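Local coordinates for protein O-methyltransferase (Saccharopolyspora spinosa, PDB 4CE0) that probably transfers a methyl group from S-adenosylmethionine to the 4'-hydroxyl of the rhamnose of a spinosyn in antibiotic biosynthesis, with a bound magnesium ion, at residues L171-L182 against M193-P201. Numbering follows the deposited sequence.
Sequences LPTAPIQELAVL and MDSLRNLYP
The chain of 171-182 runs beside the last turns of helix 189-199 and the 3-10 segment after it: Pro172 and Asn198 approach to 5.7 Å between their CA atoms, and Leu182 and Tyr200 to 7.5 Å, where Leu182 CD2 lies 3.8 Å from Tyr200 N. A type I turn from Leu171 to Ala174, closed by Ala174 N on Leu171 O, starts the path into strand 179-184. Leu199, with the largest buried area, centres the apolar cluster. Its CG, anti to the carbonyl carbon (chi1 -59°), carries the side chain off the helix toward the strand leucines. CD1 meets Leu182 CD1 at 3.7 Å, the side chains crossing at about a right angle, while CD2 faces Ile176 CD1 at 4.2 Å. Leu179 CD1 comes against Leu199 CB. Leucine and isoleucine pack loop, strand and helix together with methyls that need no polar partner. Leu171 sends CD2 to Leu199 CD1 and presses CD1 on the helix backbone, at Asp194 O and, tightly, Ser195 CA (3.5 Å); Ser195 suits its place because its hydroxyl hydrogen-bonds to Thr82 of strand 78-82. Asn198 lies against Leu171 CB and directs OD1 to Pro172 CA at 3.4 Å. Its ND2 turns back to Asp194 O at 2.6 Å, on a lone pair, sharing that carbonyl with Asn198 N. No polar bond joins the segments, so aliphatic packing probably holds this Rossmann-like beta-alpha unit together; Ser191 of its helix binds S-adenosylhomocysteine, as does Phe167 near Leu171.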
loop_
_atom_site.group_PDB
_atom_site.type_symbol
_atom_site.label_atom_id
_atom_site.label_comp_id
_atom_site.label_asym_id
_atom_site.label_seq_id
_atom_site.Cartn_x
_atom_site.Cartn_y
_atom_site.Cartn_z
ATOM N N LEU A 171 -22.665 -16.580 17.544
ATOM C CA LEU A 171 -23.371 -16.644 16.258
ATOM C C LEU A 171 -24.856 -17.000 16.355
ATOM O O LEU A 171 -25.656 -16.545 15.532
ATOM C CB LEU A 171 -22.665 -17.626 15.304
ATOM C CG LEU A 171 -21.196 -17.339 14.959
ATOM C CD1 LEU A 171 -20.727 -18.269 13.882
ATOM C CD2 LEU A 171 -21.046 -15.906 14.498
ATOM N N PRO A 172 -25.250 -17.800 17.365
ATOM C CA PRO A 172 -26.691 -18.102 17.399
ATOM C C PRO A 172 -27.574 -16.864 17.519
ATOM O O PRO A 172 -28.683 -16.839 16.971
ATOM C CB PRO A 172 -26.832 -18.999 18.627
ATOM C CG PRO A 172 -25.504 -19.703 18.739
ATOM C CD PRO A 172 -24.487 -18.632 18.316
ATOM N N THR A 173 -27.067 -15.832 18.184
ATOM C CA THR A 173 -27.808 -14.596 18.366
ATOM C C THR A 173 -27.124 -13.416 17.672
ATOM O O THR A 173 -27.304 -12.272 18.076
ATOM C CB THR A 173 -27.922 -14.295 19.856
ATOM O OG1 THR A 173 -26.640 -14.525 20.466
ATOM C CG2 THR A 173 -28.966 -15.212 20.484
ATOM N N ALA A 174 -26.354 -13.682 16.621
ATOM C CA ALA A 174 -25.595 -12.615 15.998
ATOM C C ALA A 174 -26.539 -11.495 15.531
ATOM O O ALA A 174 -27.612 -11.765 15.000
ATOM C CB ALA A 174 -24.777 -13.155 14.825
ATOM N N PRO A 175 -26.147 -10.232 15.733
ATOM C CA PRO A 175 -26.983 -9.121 15.246
ATOM C C PRO A 175 -26.839 -8.855 13.735
ATOM O O PRO A 175 -27.042 -7.729 13.258
ATOM C CB PRO A 175 -26.501 -7.926 16.084
ATOM C CG PRO A 175 -25.082 -8.249 16.432
ATOM C CD PRO A 175 -25.018 -9.759 16.556
ATOM N N ILE A 176 -26.518 -9.905 12.991
ATOM C CA ILE A 176 -26.406 -9.850 11.534
ATOM C C ILE A 176 -27.757 -10.224 10.925
ATOM O O ILE A 176 -28.354 -11.228 11.302
ATOM C CB ILE A 176 -25.303 -10.825 11.063
ATOM C CG1 ILE A 176 -23.925 -10.376 11.592
ATOM C CG2 ILE A 176 -25.290 -10.938 9.561
ATOM C CD1 ILE A 176 -22.850 -11.426 11.471
ATOM N N GLN A 177 -28.250 -9.433 9.982
ATOM C CA GLN A 177 -29.566 -9.709 9.376
ATOM C C GLN A 177 -29.445 -10.432 8.045
ATOM O O GLN A 177 -30.143 -11.414 7.779
ATOM C CB GLN A 177 -30.347 -8.409 9.154
ATOM C CG GLN A 177 -31.348 -8.082 10.228
ATOM C CD GLN A 177 -30.691 -7.824 11.556
ATOM O OE1 GLN A 177 -30.029 -8.696 12.117
ATOM N NE2 GLN A 177 -30.860 -6.614 12.067
ATOM N N GLU A 178 -28.580 -9.921 7.182
ATOM C CA GLU A 178 -28.304 -10.602 5.925
ATOM C C GLU A 178 -26.873 -10.412 5.447
ATOM O O GLU A 178 -26.197 -9.455 5.804
ATOM C CB GLU A 178 -29.317 -10.212 4.835
ATOM C CG GLU A 178 -29.444 -8.745 4.545
ATOM C CD GLU A 178 -30.592 -8.424 3.594
ATOM O OE1 GLU A 178 -31.173 -9.355 3.016
ATOM O OE2 GLU A 178 -30.905 -7.235 3.408
ATOM N N LEU A 179 -26.433 -11.360 4.642
ATOM C CA LEU A 179 -25.070 -11.403 4.185
ATOM C C LEU A 179 -25.109 -11.596 2.698
ATOM O O LEU A 179 -25.910 -12.378 2.187
ATOM C CB LEU A 179 -24.317 -12.578 4.838
ATOM C CG LEU A 179 -24.010 -12.470 6.343
ATOM C CD1 LEU A 179 -23.462 -13.783 6.919
ATOM C CD2 LEU A 179 -23.036 -11.353 6.598
ATOM N N ALA A 180 -24.213 -10.901 2.013
ATOM C CA ALA A 180 -23.972 -11.146 0.604
ATOM C C ALA A 180 -22.713 -11.975 0.420
ATOM O O ALA A 180 -22.543 -12.645 -0.604
ATOM C CB ALA A 180 -23.829 -9.823 -0.131
ATOM N N VAL A 181 -21.798 -11.889 1.381
ATOM C CA VAL A 181 -20.574 -12.691 1.342
ATOM C C VAL A 181 -20.285 -13.253 2.729
ATOM O O VAL A 181 -20.333 -12.555 3.711
ATOM C CB VAL A 181 -19.337 -11.857 0.835
ATOM C CG1 VAL A 181 -18.025 -12.631 0.984
ATOM C CG2 VAL A 181 -19.538 -11.372 -0.571
ATOM N N LEU A 182 -19.962 -14.531 2.794
ATOM C CA LEU A 182 -19.688 -15.195 4.063
ATOM C C LEU A 182 -18.379 -15.917 3.884
ATOM O O LEU A 182 -18.287 -16.858 3.082
ATOM C CB LEU A 182 -20.830 -16.179 4.421
ATOM C CG LEU A 182 -20.562 -17.165 5.571
ATOM C CD1 LEU A 182 -20.282 -16.392 6.868
ATOM C CD2 LEU A 182 -21.725 -18.177 5.756
ATOM N N MET A 193 -18.552 -25.568 11.166
ATOM C CA MET A 193 -19.972 -25.923 11.341
ATOM C C MET A 193 -20.807 -24.810 12.016
ATOM O O MET A 193 -21.899 -24.441 11.537
ATOM C CB MET A 193 -20.106 -27.234 12.117
ATOM C CG MET A 193 -21.513 -27.809 12.091
ATOM S SD MET A 193 -22.101 -28.214 10.424
ATOM C CE MET A 193 -21.153 -29.681 10.013
ATOM N N ASP A 194 -20.297 -24.275 13.121
ATOM C CA ASP A 194 -21.011 -23.219 13.859
ATOM C C ASP A 194 -21.254 -21.987 12.999
ATOM O O ASP A 194 -22.297 -21.336 13.113
ATOM C CB ASP A 194 -20.238 -22.819 15.120
ATOM C CG ASP A 194 -20.317 -23.874 16.210
ATOM O OD1 ASP A 194 -21.335 -24.612 16.249
ATOM O OD2 ASP A 194 -19.360 -23.967 17.015
ATOM N N SER A 195 -20.284 -21.662 12.148
ATOM C CA SER A 195 -20.425 -20.553 11.249
ATOM C C SER A 195 -21.475 -20.849 10.176
ATOM O O SER A 195 -22.334 -20.025 9.890
ATOM C CB SER A 195 -19.047 -20.195 10.628
ATOM O OG SER A 195 -19.193 -19.117 9.719
ATOM N N LEU A 196 -21.402 -22.023 9.565
ATOM C CA LEU A 196 -22.356 -22.375 8.515
ATOM C C LEU A 196 -23.754 -22.475 9.076
ATOM O O LEU A 196 -24.675 -21.870 8.533
ATOM C CB LEU A 196 -21.988 -23.706 7.813
ATOM C CG LEU A 196 -20.792 -23.626 6.868
ATOM C CD1 LEU A 196 -20.409 -25.021 6.423
ATOM C CD2 LEU A 196 -21.113 -22.751 5.671
ATOM N N ARG A 197 -23.920 -23.239 10.149
ATOM C CA ARG A 197 -25.262 -23.420 10.747
ATOM C C ARG A 197 -25.949 -22.087 11.069
ATOM O O ARG A 197 -27.137 -21.914 10.824
ATOM C CB ARG A 197 -25.194 -24.222 12.036
ATOM C CG ARG A 197 -24.931 -25.694 11.825
ATOM C CD ARG A 197 -25.224 -26.556 13.072
ATOM N NE ARG A 197 -24.735 -27.909 12.839
ATOM C CZ ARG A 197 -25.298 -28.767 11.989
ATOM N NH1 ARG A 197 -26.406 -28.431 11.325
ATOM N NH2 ARG A 197 -24.761 -29.963 11.808
ATOM N N ASN A 198 -25.198 -21.143 11.619
ATOM C CA ASN A 198 -25.778 -19.887 12.046
ATOM C C ASN A 198 -25.839 -18.789 10.983
ATOM O O ASN A 198 -26.737 -17.944 11.044
ATOM C CB ASN A 198 -25.061 -19.384 13.309
ATOM C CG ASN A 198 -25.215 -20.368 14.498
ATOM O OD1 ASN A 198 -26.296 -20.503 15.031
ATOM N ND2 ASN A 198 -24.135 -21.028 14.900
ATOM N N LEU A 199 -24.907 -18.772 10.021
ATOM C CA LEU A 199 -24.840 -17.633 9.096
ATOM C C LEU A 199 -25.262 -17.952 7.672
ATOM O O LEU A 199 -25.736 -17.073 6.956
ATOM C CB LEU A 199 -23.442 -16.997 9.113
ATOM C CG LEU A 199 -22.951 -16.480 10.467
ATOM C CD1 LEU A 199 -21.531 -15.891 10.310
ATOM C CD2 LEU A 199 -23.910 -15.438 11.061
ATOM N N TYR A 200 -25.101 -19.198 7.240
ATOM C CA TYR A 200 -25.546 -19.532 5.893
ATOM C C TYR A 200 -27.004 -19.173 5.624
ATOM O O TYR A 200 -27.325 -18.716 4.539
ATOM C CB TYR A 200 -25.379 -21.003 5.570
ATOM C CG TYR A 200 -25.640 -21.272 4.098
ATOM C CD1 TYR A 200 -24.696 -20.931 3.157
ATOM C CD2 TYR A 200 -26.843 -21.855 3.651
ATOM C CE1 TYR A 200 -24.900 -21.160 1.817
ATOM C CE2 TYR A 200 -27.065 -22.080 2.284
ATOM C CZ TYR A 200 -26.064 -21.728 1.375
ATOM O OH TYR A 200 -26.189 -21.925 0.007
ATOM N N PRO A 201 -27.894 -19.406 6.602
ATOM C CA PRO A 201 -29.303 -19.050 6.363
ATOM C C PRO A 201 -29.497 -17.553 6.094
ATOM O O PRO A 201 -30.463 -17.197 5.422
ATOM C CB PRO A 201 -30.012 -19.473 7.659
ATOM C CG PRO A 201 -29.109 -20.521 8.287
ATOM C CD PRO A 201 -27.695 -20.089 7.895
#